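Local structure of GCN5-related N-acetyltransferase (Brucella melitensis biovar Abortus, 4J3G) at residues Glu31-Ala36 / Gly83-Tyr88; Asn42-Asn47 / Ser107-Ser112; His63-Asn68 / Phe74-Ala79; Thr122-Leu127 / Gln157-Cys162; Ala149-His154 / Asp177-Gln182. The protein probably transfers the acetyl group of acetyl-coenzyme A to an amino group, perhaps that of the N-terminal alanine of a ribosomal protein. All blocks are in the same frame, centred on the assembly; numbering follows the deposited sequence.

In the fold
Four of the contacts set a helix, or the turn leading into it, on the mixed sheet of one GNAT domain. Contacts 1 and 2, centres 13 Å apart, use helix 34-47 on neighbouring strands 84-93 and 103-110, and their segments alternate along the chain. Contact 3, helix 59-72 on strand 76-81, falls between their first and second segments. Later, again alternating, contact 4 ties helix 119-133 to the turn before strand 160-171, and contact 5, centred 9 Å away, lays helix 148-156 on strand 174-184. Helix 119-133 touches both halves, L123 reaching the N-terminal strands and L124 that turn. In GNAT enzymes acetyl-CoA binds between two splayed central strands.

Contact 1 (Glu31-Ala36 / Gly83-Tyr88); sequences EADLPA and GQVVGY
The backbones draw closest where A36, in the first turn of helix 34-47, faces V85 near the start of strand 84-93, the two CA atoms lying 6.3 Å apart. This is the GNAT fold's first helix resting on its sheet, in which strand 84-93 lies between strands 76-81 and 103-110. A methyl group is as small as a side chain can be, which suits A36 to so near an approach: its CB stands 3.7 Å from V85 CB and 4.0 Å from V85 CG1. The valine places CG1 anti to its own backbone N (chi1 174°), which leaves its other methyl, CG2, beside the backbone N and next to D33. Branched at CB, valine suits an extended strand and offers one part to the alanine and its CG2 methyl to the aspartate; I40, a turn further along the helix, also touches it. D33 is no apolar neighbour, and its charge is dealt with elsewhere: OD2 forms a salt bridge with R27 NH1 and accepts a hydrogen bond from T30 N. Just beyond V85, V86 and G87 both bond to A79 on strand 76-81. The aspartate and valine side chains cross at about a right angle, with D33 OD1 lying 3.7 Å from V85 CG2.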
# COMPACT_ATOMS: atom_id res chain seq x y z
N GLU A 31 9.96 -23.23 -12.36
CA GLU A 31 11.26 -22.64 -12.58
C GLU A 31 11.58 -22.54 -14.07
O GLU A 31 12.22 -21.59 -14.50
CB GLU A 31 12.33 -23.46 -11.84
CG GLU A 31 13.67 -22.76 -11.69
CD GLU A 31 13.69 -21.66 -10.63
OE1 GLU A 31 12.65 -21.35 -10.02
OE2 GLU A 31 14.78 -21.08 -10.41
N ALA A 32 11.14 -23.54 -14.85
CA ALA A 32 11.26 -23.54 -16.33
C ALA A 32 10.64 -22.33 -17.04
O ALA A 32 11.02 -22.01 -18.19
CB ALA A 32 10.63 -24.81 -16.87
N ASP A 33 9.66 -21.70 -16.39
CA ASP A 33 8.92 -20.59 -16.99
C ASP A 33 9.62 -19.26 -16.76
O ASP A 33 9.20 -18.22 -17.29
CB ASP A 33 7.53 -20.50 -16.38
CG ASP A 33 6.61 -21.67 -16.78
OD1 ASP A 33 6.66 -22.16 -17.94
OD2 ASP A 33 5.79 -22.04 -15.93
N LEU A 34 10.68 -19.28 -15.96
CA LEU A 34 11.30 -18.06 -15.53
C LEU A 34 11.79 -17.16 -16.71
O LEU A 34 11.62 -15.96 -16.65
CB LEU A 34 12.43 -18.34 -14.55
CG LEU A 34 12.06 -18.51 -13.08
CD1 LEU A 34 13.33 -18.93 -12.34
CD2 LEU A 34 11.50 -17.24 -12.49
N PRO A 35 12.42 -17.74 -17.78
CA PRO A 35 12.79 -16.83 -18.89
C PRO A 35 11.60 -16.09 -19.46
O PRO A 35 11.70 -14.90 -19.76
CB PRO A 35 13.39 -17.78 -19.93
CG PRO A 35 14.00 -18.86 -19.11
CD PRO A 35 13.04 -19.08 -17.96
N ALA A 36 10.48 -16.79 -19.61
CA ALA A 36 9.25 -16.15 -20.12
C ALA A 36 8.71 -15.05 -19.18
O ALA A 36 8.35 -13.97 -19.63
CB ALA A 36 8.18 -17.18 -20.42
N GLY A 83 2.23 -23.84 -27.16
CA GLY A 83 3.48 -24.11 -26.42
C GLY A 83 4.15 -22.96 -25.65
O GLY A 83 5.07 -23.20 -24.87
N GLN A 84 3.74 -21.71 -25.88
CA GLN A 84 4.50 -20.53 -25.35
C GLN A 84 3.74 -19.91 -24.18
O GLN A 84 2.52 -19.85 -24.19
CB GLN A 84 4.69 -19.45 -26.44
N VAL A 85 4.47 -19.45 -23.18
CA VAL A 85 3.86 -18.58 -22.16
C VAL A 85 3.54 -17.19 -22.74
O VAL A 85 4.43 -16.53 -23.30
CB VAL A 85 4.75 -18.49 -20.92
CG1 VAL A 85 4.20 -17.49 -19.91
CG2 VAL A 85 4.85 -19.88 -20.29
N VAL A 86 2.26 -16.80 -22.65
CA VAL A 86 1.77 -15.53 -23.24
C VAL A 86 1.26 -14.57 -22.19
O VAL A 86 0.94 -13.40 -22.50
CB VAL A 86 0.70 -15.75 -24.35
CG1 VAL A 86 1.36 -16.30 -25.60
CG2 VAL A 86 -0.42 -16.69 -23.90
N GLY A 87 1.27 -15.01 -20.93
CA GLY A 87 0.98 -14.10 -19.81
C GLY A 87 1.16 -14.76 -18.48
O GLY A 87 1.20 -15.97 -18.39
N TYR A 88 1.18 -13.97 -17.40
CA TYR A 88 1.13 -14.55 -16.07
C TYR A 88 0.37 -13.65 -15.08
O TYR A 88 0.14 -12.46 -15.32
CB TYR A 88 2.54 -14.85 -15.53
CG TYR A 88 3.39 -13.65 -15.12
CD1 TYR A 88 4.18 -12.97 -16.05
CD2 TYR A 88 3.46 -13.23 -13.78
CE1 TYR A 88 5.00 -11.90 -15.65
CE2 TYR A 88 4.26 -12.16 -13.38
CZ TYR A 88 5.04 -11.51 -14.32
OH TYR A 88 5.86 -10.45 -13.94

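Contact 2 (Asn42-Asn47 / Ser107-Ser112); sequences NDAVEN and SVYVAS
D43 and S112 each bury about the same area here and meet through a hydrogen bond. S112 OG donates to D43 OD2, and the modelled separation of 2.5 Å is very short, so its exact length deserves caution. The aspartate carries CG anti to its backbone N (chi1 -158°), which brings the carboxylate beside the serine. Its other oxygen is used as well: N47 ND2, one turn later, donates to D43 OD1 at 2.7 Å, nearly straight at 170° and arriving from above the carboxylate plane. With both oxygens engaged, the rotation of the carboxylate is fixed, and aspartate suits the place because its two oxygens can serve the serine and the asparagine at once. In the GNAT fold this joins the first helix, 34-47, to the end of strand 103-110, where the chain leaves for helix 119-133; in relatives that connection carries the loop for the acetyl-CoA pyrophosphate. A44 supplies the apolar part. Its small CB lies 4.2 Å from Y109 CD1, approaching the ring obliquely, and I51 packs against both residues. The tyrosine also meets the Y88 ring of the neighbouring strand, and its side chain is about 6 Å from a bound sulfate at the nearest atoms.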
# COMPACT_ATOMS: atom_id res chain seq x y z
N ASN A 42 9.99 -7.49 -17.92
CA ASN A 42 10.79 -6.39 -18.47
C ASN A 42 10.12 -5.61 -19.63
O ASN A 42 10.33 -4.39 -19.76
CB ASN A 42 12.18 -6.88 -18.91
CG ASN A 42 13.17 -7.01 -17.75
OD1 ASN A 42 13.07 -6.36 -16.70
ND2 ASN A 42 14.19 -7.81 -17.99
N ASP A 43 9.33 -6.30 -20.44
CA ASP A 43 8.53 -5.67 -21.48
C ASP A 43 7.57 -4.67 -20.85
O ASP A 43 7.54 -3.53 -21.28
CB ASP A 43 7.73 -6.72 -22.26
CG ASP A 43 7.31 -6.25 -23.67
OD1 ASP A 43 7.05 -5.04 -23.92
OD2 ASP A 43 7.26 -7.12 -24.56
N ALA A 44 6.86 -5.10 -19.80
CA ALA A 44 5.94 -4.18 -19.05
C ALA A 44 6.70 -2.99 -18.44
O ALA A 44 6.21 -1.83 -18.49
CB ALA A 44 5.18 -4.92 -17.99
N VAL A 45 7.87 -3.25 -17.88
CA VAL A 45 8.70 -2.19 -17.30
C VAL A 45 9.11 -1.13 -18.35
O VAL A 45 9.06 0.10 -18.09
CB VAL A 45 9.94 -2.79 -16.64
CG1 VAL A 45 10.92 -1.71 -16.23
CG2 VAL A 45 9.51 -3.60 -15.44
N GLU A 46 9.51 -1.62 -19.52
CA GLU A 46 10.04 -0.76 -20.58
C GLU A 46 8.98 -0.02 -21.36
O GLU A 46 9.21 1.13 -21.74
CB GLU A 46 10.79 -1.62 -21.59
CG GLU A 46 12.06 -2.22 -21.04
CD GLU A 46 12.63 -3.33 -21.93
OE1 GLU A 46 12.32 -3.40 -23.15
OE2 GLU A 46 13.38 -4.15 -21.38
N ASN A 47 7.84 -0.67 -21.60
CA ASN A 47 6.91 -0.27 -22.67
C ASN A 47 5.49 0.07 -22.22
O ASN A 47 4.62 0.24 -23.07
CB ASN A 47 6.81 -1.39 -23.71
CG ASN A 47 8.11 -1.61 -24.42
OD1 ASN A 47 8.80 -0.67 -24.74
ND2 ASN A 47 8.47 -2.86 -24.59
N SER A 107 -1.93 -8.85 -9.70
CA SER A 107 -1.36 -8.33 -10.94
C SER A 107 -1.49 -9.35 -12.05
O SER A 107 -1.40 -10.55 -11.82
CB SER A 107 0.11 -8.04 -10.75
OG SER A 107 0.32 -7.02 -9.80
N VAL A 108 -1.74 -8.85 -13.25
CA VAL A 108 -1.89 -9.65 -14.44
C VAL A 108 -1.06 -9.01 -15.53
O VAL A 108 -1.27 -7.85 -15.86
CB VAL A 108 -3.34 -9.67 -14.94
CG1 VAL A 108 -3.46 -10.46 -16.23
CG2 VAL A 108 -4.28 -10.22 -13.89
N TYR A 109 -0.15 -9.78 -16.12
CA TYR A 109 0.68 -9.29 -17.23
C TYR A 109 0.47 -10.13 -18.46
O TYR A 109 0.55 -11.37 -18.40
CB TYR A 109 2.13 -9.40 -16.87
CG TYR A 109 2.46 -8.67 -15.64
CD1 TYR A 109 2.74 -7.36 -15.68
CD2 TYR A 109 2.45 -9.30 -14.43
CE1 TYR A 109 3.02 -6.65 -14.51
CE2 TYR A 109 2.78 -8.64 -13.27
CZ TYR A 109 3.05 -7.31 -13.31
OH TYR A 109 3.34 -6.64 -12.12
N VAL A 110 0.30 -9.47 -19.59
CA VAL A 110 0.13 -10.19 -20.86
C VAL A 110 1.24 -9.77 -21.78
O VAL A 110 1.60 -8.60 -21.80
CB VAL A 110 -1.24 -9.87 -21.50
CG1 VAL A 110 -1.42 -10.67 -22.81
CG2 VAL A 110 -2.36 -10.17 -20.52
N ALA A 111 1.79 -10.73 -22.52
CA ALA A 111 2.78 -10.42 -23.58
C ALA A 111 2.37 -9.25 -24.51
O ALA A 111 1.20 -9.12 -24.94
CB ALA A 111 3.11 -11.69 -24.37
N SER A 112 3.34 -8.37 -24.78
CA SER A 112 3.09 -7.14 -25.52
C SER A 112 2.56 -7.42 -26.92
O SER A 112 1.82 -6.60 -27.46
CB SER A 112 4.40 -6.34 -25.65
OG SER A 112 5.40 -7.18 -26.18

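Contact 3 (His63-Asn68 / Phe74-Ala79); sequences HQWLEN and FPVLVA. With SO4 (sulfate ion), chain F.
Within 63-68, W65 is the first to reach V76, the ring's six-membered end bringing CH2 to 3.9 Å from V76 CG2. Here the second helix of the GNAT fold packs on strand 76-81, which follows it in the chain. With CG anti to the backbone N (chi1 176°), the indole extends far enough from the helix for its two ends to do different work. The carbon end lies obliquely against the valine, while NE1 donates at the ring's edge to sulfate O3, at a modelled separation too short to be taken literally. That ion probably comes from the crystallisation liquor, and R62 adds a cation-pi contact to the ring. L66 follows, buried, its long branched chain spanning from helix to sheet. V76, a CB-branched residue suited to a strand, receives both neighbours largely on one methyl: L66 CD1 comes to 3.8 Å from V76 CG2 and 4.1 Å from V76 CB.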
# COMPACT_ATOMS: atom_id res chain seq x y z
N HIS A 63 13.82 -15.24 -10.14
CA HIS A 63 13.94 -16.51 -9.42
C HIS A 63 13.62 -16.29 -7.93
O HIS A 63 12.89 -17.10 -7.30
CB HIS A 63 15.32 -17.11 -9.63
CG HIS A 63 15.70 -18.15 -8.62
ND1 HIS A 63 15.37 -19.48 -8.77
CD2 HIS A 63 16.39 -18.06 -7.46
CE1 HIS A 63 15.84 -20.16 -7.74
NE2 HIS A 63 16.46 -19.32 -6.93
N GLN A 64 14.19 -15.23 -7.35
CA GLN A 64 13.92 -14.88 -5.95
C GLN A 64 12.45 -14.51 -5.78
O GLN A 64 11.81 -14.90 -4.80
CB GLN A 64 14.80 -13.73 -5.45
CG GLN A 64 16.30 -14.07 -5.46
CD GLN A 64 17.17 -12.91 -5.04
OE1 GLN A 64 16.69 -11.96 -4.40
NE2 GLN A 64 18.46 -12.97 -5.39
N TRP A 65 11.89 -13.83 -6.78
CA TRP A 65 10.50 -13.37 -6.69
C TRP A 65 9.55 -14.57 -6.66
O TRP A 65 8.61 -14.64 -5.82
CB TRP A 65 10.15 -12.46 -7.88
CG TRP A 65 8.72 -12.02 -7.93
CD1 TRP A 65 8.17 -10.97 -7.28
CD2 TRP A 65 7.66 -12.62 -8.69
NE1 TRP A 65 6.84 -10.87 -7.58
CE2 TRP A 65 6.50 -11.87 -8.45
CE3 TRP A 65 7.60 -13.70 -9.55
CZ2 TRP A 65 5.27 -12.20 -9.01
CZ3 TRP A 65 6.38 -14.01 -10.14
CH2 TRP A 65 5.24 -13.25 -9.88
N LEU A 66 9.83 -15.54 -7.53
CA LEU A 66 8.99 -16.74 -7.63
C LEU A 66 9.16 -17.58 -6.36
O LEU A 66 8.19 -18.11 -5.83
CB LEU A 66 9.38 -17.56 -8.85
CG LEU A 66 8.58 -18.85 -9.11
CD1 LEU A 66 7.10 -18.59 -9.28
CD2 LEU A 66 9.12 -19.56 -10.32
N GLU A 67 10.39 -17.72 -5.90
CA GLU A 67 10.68 -18.57 -4.74
C GLU A 67 9.95 -18.01 -3.55
O GLU A 67 9.40 -18.77 -2.72
CB GLU A 67 12.17 -18.59 -4.47
N ASN A 68 9.96 -16.68 -3.43
CA ASN A 68 9.30 -16.04 -2.30
C ASN A 68 7.77 -16.18 -2.39
O ASN A 68 7.10 -16.41 -1.37
CB ASN A 68 9.70 -14.60 -2.18
CG ASN A 68 11.14 -14.41 -1.76
OD1 ASN A 68 11.79 -15.32 -1.23
ND2 ASN A 68 11.66 -13.23 -1.99
N PHE A 74 1.53 -17.88 -2.01
CA PHE A 74 0.85 -17.06 -2.99
C PHE A 74 1.03 -17.66 -4.38
O PHE A 74 2.16 -17.92 -4.81
CB PHE A 74 1.40 -15.63 -2.93
CG PHE A 74 1.21 -14.96 -1.59
CD1 PHE A 74 -0.04 -14.97 -0.96
CD2 PHE A 74 2.26 -14.34 -0.96
CE1 PHE A 74 -0.23 -14.35 0.29
CE2 PHE A 74 2.09 -13.71 0.26
CZ PHE A 74 0.86 -13.69 0.89
N PRO A 75 -0.08 -17.89 -5.09
CA PRO A 75 -0.06 -18.50 -6.43
C PRO A 75 0.60 -17.63 -7.48
O PRO A 75 0.51 -16.38 -7.41
CB PRO A 75 -1.53 -18.61 -6.80
CG PRO A 75 -2.23 -17.67 -5.93
CD PRO A 75 -1.46 -17.56 -4.67
N VAL A 76 1.32 -18.28 -8.37
CA VAL A 76 1.71 -17.67 -9.64
C VAL A 76 1.18 -18.53 -10.79
O VAL A 76 1.59 -19.66 -10.94
CB VAL A 76 3.23 -17.48 -9.79
CG1 VAL A 76 3.48 -16.74 -11.09
CG2 VAL A 76 3.84 -16.72 -8.62
N LEU A 77 0.30 -17.96 -11.60
CA LEU A 77 -0.30 -18.65 -12.72
C LEU A 77 0.34 -18.18 -14.03
O LEU A 77 0.65 -16.96 -14.22
CB LEU A 77 -1.80 -18.38 -12.79
CG LEU A 77 -2.55 -18.74 -11.51
CD1 LEU A 77 -4.03 -18.46 -11.69
CD2 LEU A 77 -2.28 -20.18 -11.10
N VAL A 78 0.47 -19.12 -14.98
CA VAL A 78 0.86 -18.74 -16.33
C VAL A 78 -0.20 -19.17 -17.34
O VAL A 78 -0.92 -20.16 -17.13
CB VAL A 78 2.23 -19.33 -16.73
CG1 VAL A 78 3.33 -18.78 -15.84
CG2 VAL A 78 2.23 -20.84 -16.68
N ALA A 79 -0.29 -18.41 -18.43
CA ALA A 79 -1.10 -18.81 -19.55
C ALA A 79 -0.17 -19.30 -20.66
O ALA A 79 0.76 -18.59 -21.07
CB ALA A 79 -1.92 -17.65 -20.03
S SO4 F . 5.86 -7.83 -6.38
O1 SO4 F . 4.76 -6.84 -6.48
O2 SO4 F . 5.93 -8.42 -5.03
O3 SO4 F . 5.59 -8.87 -7.40
O4 SO4 F . 7.18 -7.20 -6.66

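Contact 4 (Thr122-Leu127 / Gln157-Cys162); sequences TLLAEL and QGFEEC
L124 and Q157 come closest, through carbon atoms, L124 CD2 lying 3.6 Å from Q157 CG. The two side chains slide past each other in opposite directions, and the glutamine's chain bends at its second torsion (chi2 -59°), so that its methylene groups, rather than its polar end, lie along the leucine. The other leucine methyl serves an aromatic neighbour: L124 CD1 is 4.2 Å from F159 CE1 and comes to that ring obliquely. A leucine suits this position because its fork offers one branch to each partner, and the phenylalanine supplies a broad surface. In GNAT terms, helix 119-133, which follows the central strand 103-110, is here joined to the turn between helix 148-156 and strand 160-171. G158, between the leucine's two partners, has a positive phi at which a CB would be jammed against the preceding carbonyl O, which calls for glycine. The buried F159 ring meets H154 edge-to-face and touches L106 and M181. No hydrogen bond is assigned across the segments. The end of the Q157 side chain lies beside A125, whose small methyl lets it come near the helix, and the glutamine's backbone O accepts a hydrogen bond from K183 NZ.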
# COMPACT_ATOMS: atom_id res chain seq x y z
N THR A 122 -8.88 -14.28 -18.77
CA THR A 122 -8.82 -15.71 -18.39
C THR A 122 -7.90 -15.93 -17.15
O THR A 122 -8.19 -16.72 -16.25
CB THR A 122 -8.25 -16.56 -19.56
OG1 THR A 122 -9.08 -16.40 -20.74
CG2 THR A 122 -8.20 -18.03 -19.20
N LEU A 123 -6.74 -15.28 -17.17
CA LEU A 123 -5.87 -15.29 -16.02
C LEU A 123 -6.55 -14.74 -14.75
O LEU A 123 -6.41 -15.34 -13.67
CB LEU A 123 -4.61 -14.51 -16.30
CG LEU A 123 -3.59 -15.23 -17.16
CD1 LEU A 123 -2.58 -14.23 -17.69
CD2 LEU A 123 -2.92 -16.35 -16.38
N LEU A 124 -7.22 -13.59 -14.86
CA LEU A 124 -7.87 -12.97 -13.71
C LEU A 124 -8.90 -13.92 -13.15
O LEU A 124 -8.97 -14.17 -11.93
CB LEU A 124 -8.55 -11.65 -14.13
CG LEU A 124 -9.21 -10.84 -13.04
CD1 LEU A 124 -8.24 -10.59 -11.91
CD2 LEU A 124 -9.76 -9.52 -13.60
N ALA A 125 -9.70 -14.50 -14.06
CA ALA A 125 -10.74 -15.39 -13.60
C ALA A 125 -10.17 -16.56 -12.80
O ALA A 125 -10.75 -16.95 -11.79
CB ALA A 125 -11.59 -15.89 -14.76
N GLU A 126 -9.07 -17.14 -13.26
CA GLU A 126 -8.51 -18.30 -12.56
C GLU A 126 -7.83 -17.89 -11.25
O GLU A 126 -7.93 -18.59 -10.23
CB GLU A 126 -7.52 -19.05 -13.45
CG GLU A 126 -7.00 -20.35 -12.82
CD GLU A 126 -8.09 -21.26 -12.23
OE1 GLU A 126 -9.18 -21.45 -12.88
OE2 GLU A 126 -7.84 -21.80 -11.13
N LEU A 127 -7.16 -16.74 -11.26
CA LEU A 127 -6.55 -16.26 -10.03
C LEU A 127 -7.59 -16.01 -8.93
O LEU A 127 -7.34 -16.28 -7.76
CB LEU A 127 -5.79 -14.95 -10.29
CG LEU A 127 -4.73 -14.58 -9.24
CD1 LEU A 127 -3.67 -15.65 -9.13
CD2 LEU A 127 -4.07 -13.26 -9.61
N GLN A 157 -15.25 -8.93 -14.04
CA GLN A 157 -15.10 -10.01 -13.10
C GLN A 157 -15.62 -9.64 -11.70
O GLN A 157 -15.39 -10.37 -10.76
CB GLN A 157 -13.61 -10.38 -12.99
CG GLN A 157 -13.01 -10.89 -14.28
CD GLN A 157 -13.75 -12.10 -14.73
OE1 GLN A 157 -13.88 -13.06 -13.97
NE2 GLN A 157 -14.30 -12.06 -15.93
N GLY A 158 -16.31 -8.52 -11.56
CA GLY A 158 -16.97 -8.22 -10.32
C GLY A 158 -16.23 -7.28 -9.42
O GLY A 158 -16.67 -7.02 -8.33
N PHE A 159 -15.10 -6.72 -9.90
CA PHE A 159 -14.42 -5.67 -9.18
C PHE A 159 -15.23 -4.36 -9.28
O PHE A 159 -15.87 -4.11 -10.30
CB PHE A 159 -13.04 -5.43 -9.75
CG PHE A 159 -12.03 -6.46 -9.36
CD1 PHE A 159 -12.05 -7.74 -9.92
CD2 PHE A 159 -11.06 -6.17 -8.42
CE1 PHE A 159 -11.11 -8.71 -9.51
CE2 PHE A 159 -10.11 -7.12 -8.06
CZ PHE A 159 -10.16 -8.39 -8.59
N GLU A 160 -15.21 -3.56 -8.20
CA GLU A 160 -15.84 -2.23 -8.16
C GLU A 160 -14.78 -1.19 -7.91
O GLU A 160 -13.76 -1.48 -7.26
CB GLU A 160 -16.92 -2.14 -7.05
CG GLU A 160 -18.05 -3.18 -7.18
CD GLU A 160 -19.37 -2.75 -6.51
OE1 GLU A 160 -19.37 -2.00 -5.49
OE2 GLU A 160 -20.44 -3.16 -7.01
N GLU A 161 -15.01 0.03 -8.39
CA GLU A 161 -14.06 1.12 -8.12
C GLU A 161 -14.16 1.60 -6.69
O GLU A 161 -15.24 1.76 -6.13
CB GLU A 161 -14.27 2.31 -9.05
CG GLU A 161 -14.14 1.98 -10.49
CD GLU A 161 -14.02 3.21 -11.37
OE1 GLU A 161 -14.14 4.39 -10.85
OE2 GLU A 161 -13.78 2.99 -12.57
N CYS A 162 -13.01 1.88 -6.10
CA CYS A 162 -12.91 2.43 -4.76
C CYS A 162 -12.70 3.92 -4.90
O CYS A 162 -13.39 4.71 -4.26
CB CYS A 162 -11.75 1.79 -4.06
SG CYS A 162 -12.01 0.01 -3.84

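Contact 5 (Ala149-His154 / Asp177-Gln182); sequences ASIALH and DLLFMQ
I151 and L179 press together where helix 148-156 lies over strand 174-184, the short segments running nearly parallel at 12° with their axes 10.2 Å apart. With CG1 anti to its carbonyl carbon and chi2 extended (159°), the isoleucine carries CD1 out to L179; I151 CD1 sits only 3.5 Å from L179 CD2, tighter than usual for two carbons. Leucine suits its place by presenting one tip of its fork, and isoleucine because its second branch serves another partner, I151 CG2 being 3.9 Å from M181 SD. M181 is stretched out as far as its sulfur and then bends at chi3 (79°), curling CE up to the helix backbone, 3.8 Å from I151 O. An unbranched, flexible chain suits such different neighbours: the same SD is also 3.9 Å from H154 CB. The sulfur lies obliquely to the imidazole and well off it, so the histidine's methylene makes the close contact. That ring is held by its own helix: H154 ND1 donates to S150 O at 2.9 Å, from the opposite face of the carbonyl to the routine bond from H154 N. This is the fourth helix of the GNAT fold packing on the C-terminal strands of the sheet; Q182 OE1 of strand 174-184 is hydrogen-bonded to K166 N of the second subunit. With no hydrogen bond between the segments, apolar and sulfur contacts position the helix here, and its seating depends on their fit.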
# COMPACT_ATOMS: atom_id res chain seq x y z
N ALA A 149 -9.40 -0.00 -20.54
CA ALA A 149 -9.46 -1.43 -20.86
C ALA A 149 -9.21 -2.30 -19.67
O ALA A 149 -9.98 -3.22 -19.40
CB ALA A 149 -8.49 -1.77 -21.96
N SER A 150 -8.17 -2.00 -18.91
CA SER A 150 -7.93 -2.79 -17.72
C SER A 150 -9.06 -2.65 -16.70
O SER A 150 -9.46 -3.62 -16.06
CB SER A 150 -6.58 -2.44 -17.07
OG SER A 150 -6.36 -3.31 -15.97
N ILE A 151 -9.57 -1.44 -16.54
CA ILE A 151 -10.66 -1.20 -15.58
C ILE A 151 -11.90 -2.03 -15.99
O ILE A 151 -12.51 -2.71 -15.15
CB ILE A 151 -10.96 0.30 -15.48
CG1 ILE A 151 -9.78 1.02 -14.80
CG2 ILE A 151 -12.22 0.56 -14.70
CD1 ILE A 151 -9.72 2.51 -15.09
N ALA A 152 -12.24 -1.98 -17.27
CA ALA A 152 -13.43 -2.72 -17.77
C ALA A 152 -13.22 -4.25 -17.60
O ALA A 152 -14.16 -5.00 -17.30
CB ALA A 152 -13.67 -2.36 -19.23
N LEU A 153 -11.99 -4.71 -17.84
CA LEU A 153 -11.65 -6.12 -17.68
C LEU A 153 -11.91 -6.56 -16.23
O LEU A 153 -12.58 -7.56 -15.97
CB LEU A 153 -10.20 -6.37 -18.15
CG LEU A 153 -9.56 -7.77 -18.16
CD1 LEU A 153 -8.39 -7.85 -19.16
CD2 LEU A 153 -9.06 -8.13 -16.79
N HIS A 154 -11.35 -5.81 -15.28
CA HIS A 154 -11.58 -6.10 -13.87
C HIS A 154 -13.05 -5.97 -13.51
O HIS A 154 -13.58 -6.81 -12.83
CB HIS A 154 -10.72 -5.21 -12.97
CG HIS A 154 -9.26 -5.60 -12.94
ND1 HIS A 154 -8.41 -5.35 -13.99
CD2 HIS A 154 -8.51 -6.15 -11.97
CE1 HIS A 154 -7.20 -5.78 -13.68
NE2 HIS A 154 -7.23 -6.25 -12.45
N ASP A 177 -1.84 8.58 -12.01
CA ASP A 177 -2.95 8.44 -11.08
C ASP A 177 -3.25 6.98 -10.87
O ASP A 177 -3.29 6.19 -11.83
CB ASP A 177 -4.22 9.16 -11.63
CG ASP A 177 -4.04 10.64 -11.76
OD1 ASP A 177 -3.03 11.22 -11.25
OD2 ASP A 177 -4.93 11.22 -12.41
N LEU A 178 -3.46 6.58 -9.61
CA LEU A 178 -3.73 5.20 -9.27
C LEU A 178 -5.20 4.98 -8.91
O LEU A 178 -5.66 5.54 -7.92
CB LEU A 178 -2.83 4.76 -8.11
CG LEU A 178 -2.97 3.30 -7.61
CD1 LEU A 178 -2.44 2.34 -8.64
CD2 LEU A 178 -2.23 3.07 -6.30
N LEU A 179 -5.91 4.15 -9.67
CA LEU A 179 -7.27 3.80 -9.33
C LEU A 179 -7.24 2.46 -8.61
O LEU A 179 -6.55 1.51 -9.06
CB LEU A 179 -8.13 3.65 -10.59
CG LEU A 179 -9.46 2.95 -10.32
CD1 LEU A 179 -10.49 3.78 -9.60
CD2 LEU A 179 -10.06 2.50 -11.61
N PHE A 180 -7.88 2.41 -7.44
CA PHE A 180 -8.05 1.16 -6.75
C PHE A 180 -9.45 0.58 -7.07
O PHE A 180 -10.46 1.31 -7.07
CB PHE A 180 -7.91 1.34 -5.23
CG PHE A 180 -6.49 1.35 -4.71
CD1 PHE A 180 -5.61 0.34 -5.01
CD2 PHE A 180 -6.06 2.35 -3.84
CE1 PHE A 180 -4.32 0.32 -4.49
CE2 PHE A 180 -4.77 2.34 -3.33
CZ PHE A 180 -3.90 1.31 -3.66
N MET A 181 -9.48 -0.73 -7.35
CA MET A 181 -10.69 -1.52 -7.43
C MET A 181 -10.56 -2.67 -6.50
O MET A 181 -9.44 -3.09 -6.17
CB MET A 181 -10.93 -2.10 -8.85
CG MET A 181 -10.92 -1.02 -9.92
SD MET A 181 -11.27 -1.61 -11.57
CE MET A 181 -13.03 -1.75 -11.47
N GLN A 182 -11.70 -3.22 -6.12
CA GLN A 182 -11.69 -4.32 -5.14
C GLN A 182 -12.78 -5.30 -5.49
O GLN A 182 -13.84 -4.94 -6.10
CB GLN A 182 -11.89 -3.84 -3.68
CG GLN A 182 -13.28 -3.36 -3.35
CD GLN A 182 -13.47 -3.04 -1.88
OE1 GLN A 182 -13.78 -1.94 -1.55
NE2 GLN A 182 -13.23 -4.01 -1.01